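Local coordinates for protein S-adenosylmethionine-dependent methyltransferase (Clostridium acetobutylicum, PDB 1Y8C) that probably transfers a methyl group from S-adenosylmethionine to an acceptor substrate, as a member of the Rossmann-like methyltransferase family, at residues D39-L44 with L104-L109; N170-D175 with E200-E205; D221-Y226 with R237-V242. One frame throughout, in Å; residues are numbered along the deposited sequence.

Contact 1 of 3, residues D39-L44 with L104-L109; sequences DDYLDL and LITCCL
Tyr41 and Leu104 lie side by side on one face of the sheet, with the flank of the tyrosine ring (CD1) 3.7 Å from Leu104 CG. CG of Tyr41 is anti to its backbone N (chi1 168°), which runs the ring along the strand until its tip crosses Thr106 at roughly a right angle. There Tyr41 OH donates to Thr106 OG1 over 2.8 Å, the threonine oxygen lying at the ring edge, near its plane. Thr106 OG1 in turn donates to Asp43 OD1 at 2.6 Å, meeting that oxygen from above the carboxylate plane.

On the other face Leu42 and Ile105 point the same way, and Leu44 crosses obliquely so that its CD1 rests 3.9 Å from Ile105 CG2. The backbones run parallel, 14° apart, and the bond from Leu42 N to Leu104 O is almost straight (175° at the hydrogen, 3.0 Å).

Thr52 OG1 is hydrogen-bonded to Asp43 OD2, so both carboxylate oxygens are engaged. The chemistry implies a directed chain of hydrogen bonds, Tyr41 to Thr106 to Asp43, which together with Thr52 on OD2 would hold the carboxylate's rotation in a buried setting and probably stabilise its anionic form at the carboxyl end of the central Rossmann-like strands.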
loop_
_atom_site.group_PDB
_atom_site.type_symbol
_atom_site.label_atom_id
_atom_site.label_comp_id
_atom_site.label_asym_id
_atom_site.label_seq_id
_atom_site.Cartn_x
_atom_site.Cartn_y
_atom_site.Cartn_z
ATOM N N ASP A 39 -11.116 -11.190 -14.121
ATOM C CA ASP A 39 -10.208 -11.435 -15.223
ATOM C C ASP A 39 -8.830 -10.834 -15.029
ATOM O O ASP A 39 -7.833 -11.556 -15.048
ATOM C CB ASP A 39 -10.795 -10.920 -16.530
ATOM C CG ASP A 39 -11.874 -11.829 -17.068
ATOM O OD1 ASP A 39 -11.689 -13.065 -16.998
ATOM O OD2 ASP A 39 -12.901 -11.319 -17.574
ATOM N N ASP A 40 -8.768 -9.519 -14.834
ATOM C CA ASP A 40 -7.482 -8.847 -14.694
ATOM C C ASP A 40 -7.267 -8.044 -13.417
ATOM O O ASP A 40 -8.059 -7.168 -13.052
ATOM C CB ASP A 40 -7.249 -7.981 -15.927
ATOM C CG ASP A 40 -7.211 -8.805 -17.193
ATOM O OD1 ASP A 40 -6.233 -9.573 -17.376
ATOM O OD2 ASP A 40 -8.168 -8.712 -17.998
ATOM N N TYR A 41 -6.154 -8.361 -12.760
ATOM C CA TYR A 41 -5.758 -7.748 -11.499
ATOM C C TYR A 41 -4.370 -7.094 -11.508
ATOM O O TYR A 41 -3.373 -7.713 -11.881
ATOM C CB TYR A 41 -5.805 -8.808 -10.383
ATOM C CG TYR A 41 -5.136 -8.370 -9.093
ATOM C CD1 TYR A 41 -5.540 -7.198 -8.435
ATOM C CD2 TYR A 41 -4.103 -9.124 -8.525
ATOM C CE1 TYR A 41 -4.938 -6.789 -7.247
ATOM C CE2 TYR A 41 -3.491 -8.724 -7.335
ATOM C CZ TYR A 41 -3.919 -7.551 -6.702
ATOM O OH TYR A 41 -3.327 -7.139 -5.530
ATOM N N LEU A 42 -4.327 -5.843 -11.064
ATOM C CA LEU A 42 -3.095 -5.071 -10.975
ATOM C C LEU A 42 -2.869 -4.573 -9.548
ATOM O O LEU A 42 -3.717 -3.882 -8.954
ATOM C CB LEU A 42 -3.153 -3.854 -11.900
ATOM C CG LEU A 42 -2.035 -2.814 -11.713
ATOM C CD1 LEU A 42 -0.746 -3.339 -12.329
ATOM C CD2 LEU A 42 -2.425 -1.495 -12.356
ATOM N N ASP A 43 -1.716 -4.913 -9.000
ATOM C CA ASP A 43 -1.380 -4.459 -7.668
ATOM C C ASP A 43 -0.192 -3.504 -7.775
ATOM O O ASP A 43 0.906 -3.909 -8.154
ATOM C CB ASP A 43 -1.040 -5.654 -6.784
ATOM C CG ASP A 43 -0.683 -5.244 -5.385
ATOM O OD1 ASP A 43 -1.178 -4.176 -4.946
ATOM O OD2 ASP A 43 0.082 -5.983 -4.724
ATOM N N LEU A 44 -0.429 -2.231 -7.468
ATOM C CA LEU A 44 0.607 -1.196 -7.516
ATOM C C LEU A 44 1.321 -1.157 -6.180
ATOM O O LEU A 44 0.674 -1.181 -5.139
ATOM C CB LEU A 44 -0.015 0.177 -7.738
ATOM C CG LEU A 44 -0.820 0.398 -9.002
ATOM C CD1 LEU A 44 -1.656 1.664 -8.853
ATOM C CD2 LEU A 44 0.120 0.483 -10.185
ATOM N N LEU A 104 -9.659 -5.009 -11.185
ATOM C CA LEU A 104 -9.316 -4.621 -9.837
ATOM C C LEU A 104 -7.899 -4.069 -9.761
ATOM O O LEU A 104 -6.953 -4.695 -10.249
ATOM C CB LEU A 104 -9.430 -5.821 -8.892
ATOM C CG LEU A 104 -8.792 -5.599 -7.506
ATOM C CD1 LEU A 104 -9.523 -4.469 -6.822
ATOM C CD2 LEU A 104 -8.853 -6.871 -6.658
ATOM N N ILE A 105 -7.757 -2.899 -9.155
ATOM C CA ILE A 105 -6.446 -2.295 -8.973
ATOM C C ILE A 105 -6.297 -2.040 -7.478
ATOM O O ILE A 105 -7.205 -1.487 -6.843
ATOM C CB ILE A 105 -6.313 -0.942 -9.739
ATOM C CG1 ILE A 105 -6.402 -1.185 -11.252
ATOM C CG2 ILE A 105 -4.997 -0.273 -9.401
ATOM C CD1 ILE A 105 -6.402 0.083 -12.090
ATOM N N THR A 106 -5.180 -2.481 -6.906
ATOM C CA THR A 106 -4.937 -2.255 -5.482
ATOM C C THR A 106 -3.638 -1.525 -5.214
ATOM O O THR A 106 -2.650 -1.662 -5.932
ATOM C CB THR A 106 -4.851 -3.557 -4.632
ATOM O OG1 THR A 106 -3.783 -4.382 -5.113
ATOM C CG2 THR A 106 -6.152 -4.306 -4.653
ATOM N N CYS A 107 -3.653 -0.745 -4.151
ATOM C CA CYS A 107 -2.474 -0.017 -3.732
ATOM C C CYS A 107 -2.662 0.155 -2.242
ATOM O O CYS A 107 -3.355 1.070 -1.784
ATOM C CB CYS A 107 -2.392 1.327 -4.435
ATOM S SG CYS A 107 -0.890 2.189 -4.040
ATOM N N CYS A 108 -2.041 -0.746 -1.495
ATOM C CA CYS A 108 -2.170 -0.767 -0.045
ATOM C C CYS A 108 -0.919 -0.357 0.742
ATOM O O CYS A 108 0.040 0.182 0.176
ATOM C CB CYS A 108 -2.614 -2.175 0.365
ATOM S SG CYS A 108 -4.020 -2.789 -0.647
ATOM N N LEU A 109 -0.952 -0.601 2.054
ATOM C CA LEU A 109 0.163 -0.299 2.948
ATOM C C LEU A 109 0.626 1.142 2.860
ATOM O O LEU A 109 1.821 1.415 2.762
ATOM C CB LEU A 109 1.337 -1.225 2.641
ATOM C CG LEU A 109 1.056 -2.718 2.840
ATOM C CD1 LEU A 109 2.237 -3.539 2.360
ATOM C CD2 LEU A 109 0.780 -2.978 4.327
#

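Contact 2 of 3, residues N170-D175 with E200-E205; sequences NQFEDD and ERAYKE
The Arg201 guanidinium and the Tyr203 ring overlap at their rims: Tyr203 CE2 sits 3.3 Å above one face of the guanidinium plane, while Arg201 CD lies 3.4 Å above one face of the tyrosine ring. This overlap is internal to 200-205, and Tyr203 points away from 170-175. The arginine chain bends at chi2 and chi3 to reach this position, and its NE is hydrogen-bonded to Ile116 O. Across the contact, the end of Phe172 comes nearer: its CE1 lies obliquely, 4.4 Å from Ala202 CB, a loose apolar touch.

One backbone bond carries the contact. Ala202 N donates to Asp175 O over 2.8 Å, with an angle of 175° at the hydrogen and the donor in the carbonyl plane. The same oxygen is flanked by Arg201 CG at 3.3 Å and by Ala202 CB, directed toward segment 170-175, at 3.6 Å. Asp175 OD1 is bonded to Tyr145 OH, whereas OD2 stays 5.6 Å from Arg201 NH1, too far for an ion pair.

Asp174 and Asp175 both have positive phi (50° and 56°), which lets two residues reverse the chain between strands 164-173 and 176-186. The Asp175–Ala202 bond extends by one step the register set by Val177 and Glu200, as is typical of the end of an antiparallel meander, here at the tight hairpin turn of the four-stranded sheet inserted into the methyltransferase fold.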
loop_
_atom_site.group_PDB
_atom_site.type_symbol
_atom_site.label_atom_id
_atom_site.label_comp_id
_atom_site.label_asym_id
_atom_site.label_seq_id
_atom_site.Cartn_x
_atom_site.Cartn_y
_atom_site.Cartn_z
ATOM N N ASN A 170 10.657 10.121 14.655
ATOM C CA ASN A 170 9.685 10.778 13.802
ATOM C C ASN A 170 9.854 12.280 13.823
ATOM O O ASN A 170 10.042 12.880 14.876
ATOM C CB ASN A 170 8.260 10.432 14.243
ATOM C CG ASN A 170 7.778 9.104 13.681
ATOM O OD1 ASN A 170 7.161 8.306 14.391
ATOM N ND2 ASN A 170 8.041 8.865 12.401
ATOM N N GLN A 171 9.793 12.886 12.649
ATOM C CA GLN A 171 9.913 14.327 12.533
ATOM C C GLN A 171 8.710 14.787 11.720
ATOM O O GLN A 171 8.571 14.431 10.551
ATOM C CB GLN A 171 11.236 14.676 11.839
ATOM C CG GLN A 171 11.233 15.953 11.005
ATOM C CD GLN A 171 10.886 17.195 11.804
ATOM O OE1 GLN A 171 10.594 18.247 11.230
ATOM N NE2 GLN A 171 10.925 17.086 13.129
ATOM N N PHE A 172 7.817 15.540 12.350
ATOM C CA PHE A 172 6.640 16.040 11.650
ATOM C C PHE A 172 6.765 17.530 11.439
ATOM O O PHE A 172 7.074 18.275 12.373
ATOM C CB PHE A 172 5.351 15.754 12.421
ATOM C CG PHE A 172 4.111 16.219 11.699
ATOM C CD1 PHE A 172 3.782 15.696 10.448
ATOM C CD2 PHE A 172 3.267 17.163 12.268
ATOM C CE1 PHE A 172 2.643 16.116 9.765
ATOM C CE2 PHE A 172 2.122 17.593 11.593
ATOM C CZ PHE A 172 1.805 17.061 10.343
ATOM N N GLU A 173 6.494 17.962 10.210
ATOM C CA GLU A 173 6.609 19.367 9.851
ATOM C C GLU A 173 5.889 19.720 8.549
ATOM O O GLU A 173 6.108 19.089 7.514
ATOM C CB GLU A 173 8.094 19.706 9.737
ATOM C CG GLU A 173 8.436 20.889 8.869
ATOM C CD GLU A 173 9.935 21.108 8.787
ATOM O OE1 GLU A 173 10.659 20.144 8.452
ATOM O OE2 GLU A 173 10.395 22.237 9.058
ATOM N N ASP A 174 5.018 20.722 8.611
ATOM C CA ASP A 174 4.307 21.172 7.425
ATOM C C ASP A 174 3.662 19.996 6.688
ATOM O O ASP A 174 3.990 19.701 5.538
ATOM C CB ASP A 174 5.297 21.918 6.515
ATOM C CG ASP A 174 4.643 22.523 5.279
ATOM O OD1 ASP A 174 3.561 23.147 5.404
ATOM O OD2 ASP A 174 5.235 22.386 4.184
ATOM N N ASP A 175 2.752 19.320 7.376
ATOM C CA ASP A 175 2.035 18.187 6.813
ATOM C C ASP A 175 2.886 17.038 6.274
ATOM O O ASP A 175 2.363 16.132 5.618
ATOM C CB ASP A 175 1.107 18.670 5.707
ATOM C CG ASP A 175 0.158 19.733 6.182
ATOM O OD1 ASP A 175 -0.420 19.546 7.277
ATOM O OD2 ASP A 175 -0.006 20.745 5.461
ATOM N N GLU A 200 6.253 10.553 4.353
ATOM C CA GLU A 200 4.834 10.431 3.997
ATOM C C GLU A 200 4.111 11.767 4.218
ATOM O O GLU A 200 4.387 12.481 5.183
ATOM C CB GLU A 200 4.150 9.325 4.832
ATOM C CG GLU A 200 4.347 7.895 4.292
ATOM C CD GLU A 200 3.477 6.834 4.996
ATOM O OE1 GLU A 200 2.351 7.162 5.450
ATOM O OE2 GLU A 200 3.910 5.658 5.063
ATOM N N ARG A 201 3.202 12.119 3.316
ATOM C CA ARG A 201 2.472 13.361 3.481
ATOM C C ARG A 201 1.143 13.081 4.143
ATOM O O ARG A 201 0.498 12.066 3.869
ATOM C CB ARG A 201 2.214 14.067 2.148
ATOM C CG ARG A 201 2.084 15.566 2.350
ATOM C CD ARG A 201 0.977 16.210 1.551
ATOM N NE ARG A 201 1.472 16.816 0.316
ATOM C CZ ARG A 201 0.953 17.914 -0.235
ATOM N NH1 ARG A 201 -0.073 18.528 0.345
ATOM N NH2 ARG A 201 1.449 18.401 -1.370
ATOM N N ALA A 202 0.729 13.983 5.020
ATOM C CA ALA A 202 -0.532 13.807 5.708
ATOM C C ALA A 202 -1.631 14.504 4.925
ATOM O O ALA A 202 -1.821 15.712 5.042
ATOM C CB ALA A 202 -0.436 14.365 7.114
ATOM N N TYR A 203 -2.352 13.727 4.123
ATOM C CA TYR A 203 -3.441 14.248 3.309
ATOM C C TYR A 203 -4.776 14.209 4.046
ATOM O O TYR A 203 -5.088 13.233 4.732
ATOM C CB TYR A 203 -3.572 13.437 2.017
ATOM C CG TYR A 203 -2.490 13.685 0.997
ATOM C CD1 TYR A 203 -1.611 12.666 0.620
ATOM C CD2 TYR A 203 -2.365 14.929 0.376
ATOM C CE1 TYR A 203 -0.639 12.884 -0.351
ATOM C CE2 TYR A 203 -1.402 15.154 -0.599
ATOM C CZ TYR A 203 -0.543 14.131 -0.958
ATOM O OH TYR A 203 0.413 14.356 -1.924
ATOM N N LYS A 204 -5.564 15.267 3.896
ATOM C CA LYS A 204 -6.875 15.326 4.531
ATOM C C LYS A 204 -7.890 14.686 3.600
ATOM O O LYS A 204 -7.789 14.821 2.384
ATOM C CB LYS A 204 -7.265 16.777 4.819
ATOM C CG LYS A 204 -6.380 17.440 5.857
ATOM C CD LYS A 204 -6.919 18.796 6.266
ATOM C CE LYS A 204 -6.142 19.371 7.438
ATOM N NZ LYS A 204 -6.710 20.686 7.860
ATOM N N GLU A 205 -8.864 13.983 4.168
ATOM C CA GLU A 205 -9.885 13.320 3.367
ATOM C C GLU A 205 -10.521 14.266 2.360
ATOM O O GLU A 205 -10.914 13.865 1.263
ATOM C CB GLU A 205 -10.955 12.751 4.276
ATOM C CG GLU A 205 -10.411 11.747 5.227
ATOM C CD GLU A 205 -11.418 11.348 6.272
ATOM O OE1 GLU A 205 -12.387 10.632 5.923
ATOM O OE2 GLU A 205 -11.241 11.762 7.441
#

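Contact 3 of 3, residues D221-Y226 with R237-V242; sequences DKVDCY and RITYLV
Backbone donors and acceptors pair in antiparallel fashion along strands 221-224 and 237-242. Val223 N donates to Thr239 O at 3.1 Å, and Thr239 N returns to Val223 O at 3.0 Å from above that carbonyl plane. Asp221 and Leu241 form the next hydrogen-bonded pair: Leu241 N to Asp221 O is sound, the reverse bond weak. At the other end Cys225 N reaches Arg237 O at 2.6 Å, nearly along the C=O axis. A water accepts from Arg237 N and donates to Asp224 OD1, linking the two strands there; Thr235 OG1 holds OD2.

Positive phi at Cys225 and Tyr226 (30° and 45°) turns the chain so that Tyr226 N donates to Thr239 OG1 at 3.1 Å. That hydroxyl lies over the tyrosine face, 3.0 Å from Tyr226 CD1, and Thr239 CG2 makes a CH-pi contact with the same ring, 4.0 Å from its centroid. Cys225 SG touches Arg237 CD at 3.7 Å.

The polar tips find partners outside. Tyr226 OH bonds Asp141, while Arg237 is salt-bridged to Asp141, Asp110 and Asp17. Lys222 lays CG and CD along the Tyr240 ring and pairs with Glu205; Tyr240 OH meets Glu209. With strand 237-244 inserted antiparallel between 136-143 and 217-224, this is the C-terminal hairpin typical of the class I methyltransferase sheet.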
loop_
_atom_site.group_PDB
_atom_site.type_symbol
_atom_site.label_atom_id
_atom_site.label_comp_id
_atom_site.label_asym_id
_atom_site.label_seq_id
_atom_site.Cartn_x
_atom_site.Cartn_y
_atom_site.Cartn_z
ATOM N N ASP A 221 -17.077 3.929 -1.547
ATOM C CA ASP A 221 -17.103 3.675 -0.129
ATOM C C ASP A 221 -15.816 4.152 0.501
ATOM O O ASP A 221 -14.758 4.112 -0.119
ATOM C CB ASP A 221 -17.305 2.185 0.154
ATOM C CG ASP A 221 -18.169 1.938 1.393
ATOM O OD1 ASP A 221 -18.055 2.715 2.372
ATOM O OD2 ASP A 221 -18.947 0.958 1.389
ATOM N N LYS A 222 -15.937 4.618 1.740
ATOM C CA LYS A 222 -14.822 5.118 2.526
ATOM C C LYS A 222 -14.971 4.524 3.925
ATOM O O LYS A 222 -15.770 5.007 4.731
ATOM C CB LYS A 222 -14.869 6.643 2.601
ATOM C CG LYS A 222 -13.700 7.222 3.367
ATOM C CD LYS A 222 -13.631 8.741 3.299
ATOM C CE LYS A 222 -14.838 9.413 3.950
ATOM N NZ LYS A 222 -14.663 10.899 4.044
ATOM N N VAL A 223 -14.197 3.479 4.207
ATOM C CA VAL A 223 -14.272 2.813 5.500
ATOM C C VAL A 223 -13.003 2.892 6.348
ATOM O O VAL A 223 -11.986 3.463 5.942
ATOM C CB VAL A 223 -14.614 1.333 5.326
ATOM C CG1 VAL A 223 -15.883 1.195 4.507
ATOM C CG2 VAL A 223 -13.438 0.600 4.669
ATOM N N ASP A 224 -13.081 2.288 7.530
ATOM C CA ASP A 224 -11.973 2.264 8.472
ATOM C C ASP A 224 -11.162 0.983 8.352
ATOM O O ASP A 224 -11.661 -0.114 8.586
ATOM C CB ASP A 224 -12.493 2.392 9.903
ATOM C CG ASP A 224 -11.379 2.591 10.916
ATOM O OD1 ASP A 224 -10.391 1.817 10.903
ATOM O OD2 ASP A 224 -11.501 3.521 11.747
ATOM N N CYS A 225 -9.901 1.147 7.988
ATOM C CA CYS A 225 -8.970 0.047 7.849
ATOM C C CYS A 225 -9.548 -1.305 7.436
ATOM O O CYS A 225 -9.654 -2.220 8.251
ATOM C CB CYS A 225 -8.197 -0.109 9.146
ATOM S SG CYS A 225 -6.776 -1.192 9.012
ATOM N N TYR A 226 -9.896 -1.413 6.156
ATOM C CA TYR A 226 -10.437 -2.628 5.543
ATOM C C TYR A 226 -11.532 -3.376 6.320
ATOM O O TYR A 226 -11.383 -4.540 6.683
ATOM C CB TYR A 226 -9.281 -3.587 5.207
ATOM C CG TYR A 226 -8.281 -3.012 4.222
ATOM C CD1 TYR A 226 -7.274 -2.135 4.645
ATOM C CD2 TYR A 226 -8.375 -3.297 2.858
ATOM C CE1 TYR A 226 -6.390 -1.554 3.733
ATOM C CE2 TYR A 226 -7.502 -2.718 1.936
ATOM C CZ TYR A 226 -6.515 -1.847 2.372
ATOM O OH TYR A 226 -5.687 -1.245 1.442
ATOM N N ARG A 237 -6.247 4.417 9.665
ATOM C CA ARG A 237 -6.032 3.955 8.298
ATOM C C ARG A 237 -7.342 3.947 7.525
ATOM O O ARG A 237 -8.264 3.210 7.850
ATOM C CB ARG A 237 -5.414 2.547 8.298
ATOM C CG ARG A 237 -5.038 2.062 6.905
ATOM C CD ARG A 237 -4.393 0.681 6.906
ATOM N NE ARG A 237 -3.113 0.645 7.597
ATOM C CZ ARG A 237 -1.948 1.040 7.084
ATOM N NH1 ARG A 237 -1.879 1.514 5.846
ATOM N NH2 ARG A 237 -0.836 0.963 7.814
ATOM N N ILE A 238 -7.413 4.769 6.491
ATOM C CA ILE A 238 -8.612 4.865 5.693
ATOM C C ILE A 238 -8.543 4.073 4.396
ATOM O O ILE A 238 -7.598 4.211 3.616
ATOM C CB ILE A 238 -8.921 6.344 5.378
ATOM C CG1 ILE A 238 -9.173 7.096 6.694
ATOM C CG2 ILE A 238 -10.099 6.432 4.426
ATOM C CD1 ILE A 238 -9.315 8.605 6.583
ATOM N N THR A 239 -9.540 3.224 4.168
ATOM C CA THR A 239 -9.559 2.451 2.935
ATOM C C THR A 239 -10.607 2.986 1.977
ATOM O O THR A 239 -11.793 2.973 2.275
ATOM C CB THR A 239 -9.840 0.973 3.192
ATOM O OG1 THR A 239 -8.753 0.392 3.933
ATOM C CG2 THR A 239 -9.987 0.241 1.857
ATOM N N TYR A 240 -10.150 3.480 0.833
ATOM C CA TYR A 240 -11.042 4.007 -0.185
ATOM C C TYR A 240 -11.345 2.952 -1.244
ATOM O O TYR A 240 -10.502 2.114 -1.591
ATOM C CB TYR A 240 -10.425 5.205 -0.902
ATOM C CG TYR A 240 -10.489 6.518 -0.157
ATOM C CD1 TYR A 240 -9.464 6.905 0.711
ATOM C CD2 TYR A 240 -11.556 7.394 -0.352
ATOM C CE1 TYR A 240 -9.492 8.132 1.362
ATOM C CE2 TYR A 240 -11.600 8.628 0.293
ATOM C CZ TYR A 240 -10.559 8.988 1.148
ATOM O OH TYR A 240 -10.600 10.217 1.762
ATOM N N LEU A 241 -12.562 3.018 -1.761
ATOM C CA LEU A 241 -13.015 2.118 -2.804
ATOM C C LEU A 241 -13.643 2.998 -3.882
ATOM O O LEU A 241 -14.683 3.610 -3.661
ATOM C CB LEU A 241 -14.049 1.164 -2.241
ATOM C CG LEU A 241 -13.959 -0.190 -2.926
ATOM C CD1 LEU A 241 -13.930 -1.277 -1.857
ATOM C CD2 LEU A 241 -15.119 -0.372 -3.898
ATOM N N VAL A 242 -13.004 3.060 -5.049
ATOM C CA VAL A 242 -13.499 3.895 -6.133
ATOM C C VAL A 242 -13.620 3.166 -7.469
ATOM O O VAL A 242 -13.147 2.034 -7.627
ATOM C CB VAL A 242 -12.587 5.132 -6.319
ATOM C CG1 VAL A 242 -12.203 5.695 -4.959
ATOM C CG2 VAL A 242 -11.350 4.759 -7.121
HETATM O O HOH W 1 -7.704 2.694 11.458
#

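How the contacts relate
Contacts 1 and 3 are buried and belong to the same seven-stranded sheet, one joining parallel central strands, the other the antiparallel pair at its edge; their centres lie 15 Å apart. They touch where Cys108 SG packs 3.1 Å from Tyr226 OH. Contact 2 is only partly buried and holds the separate four-stranded sheet, about 25 Å from contact 1 between centres. Its second segment nevertheless leads to contact 3, for Glu205 OE1 forms a salt bridge with Lys222 NZ at 3.0 Å. Chemistry follows place: internal hydroxyl–carboxylate bonding in contact 1, a single backbone bond in contact 2, and in contact 3 a ladder whose charged side chains pair with residues beyond the two strands.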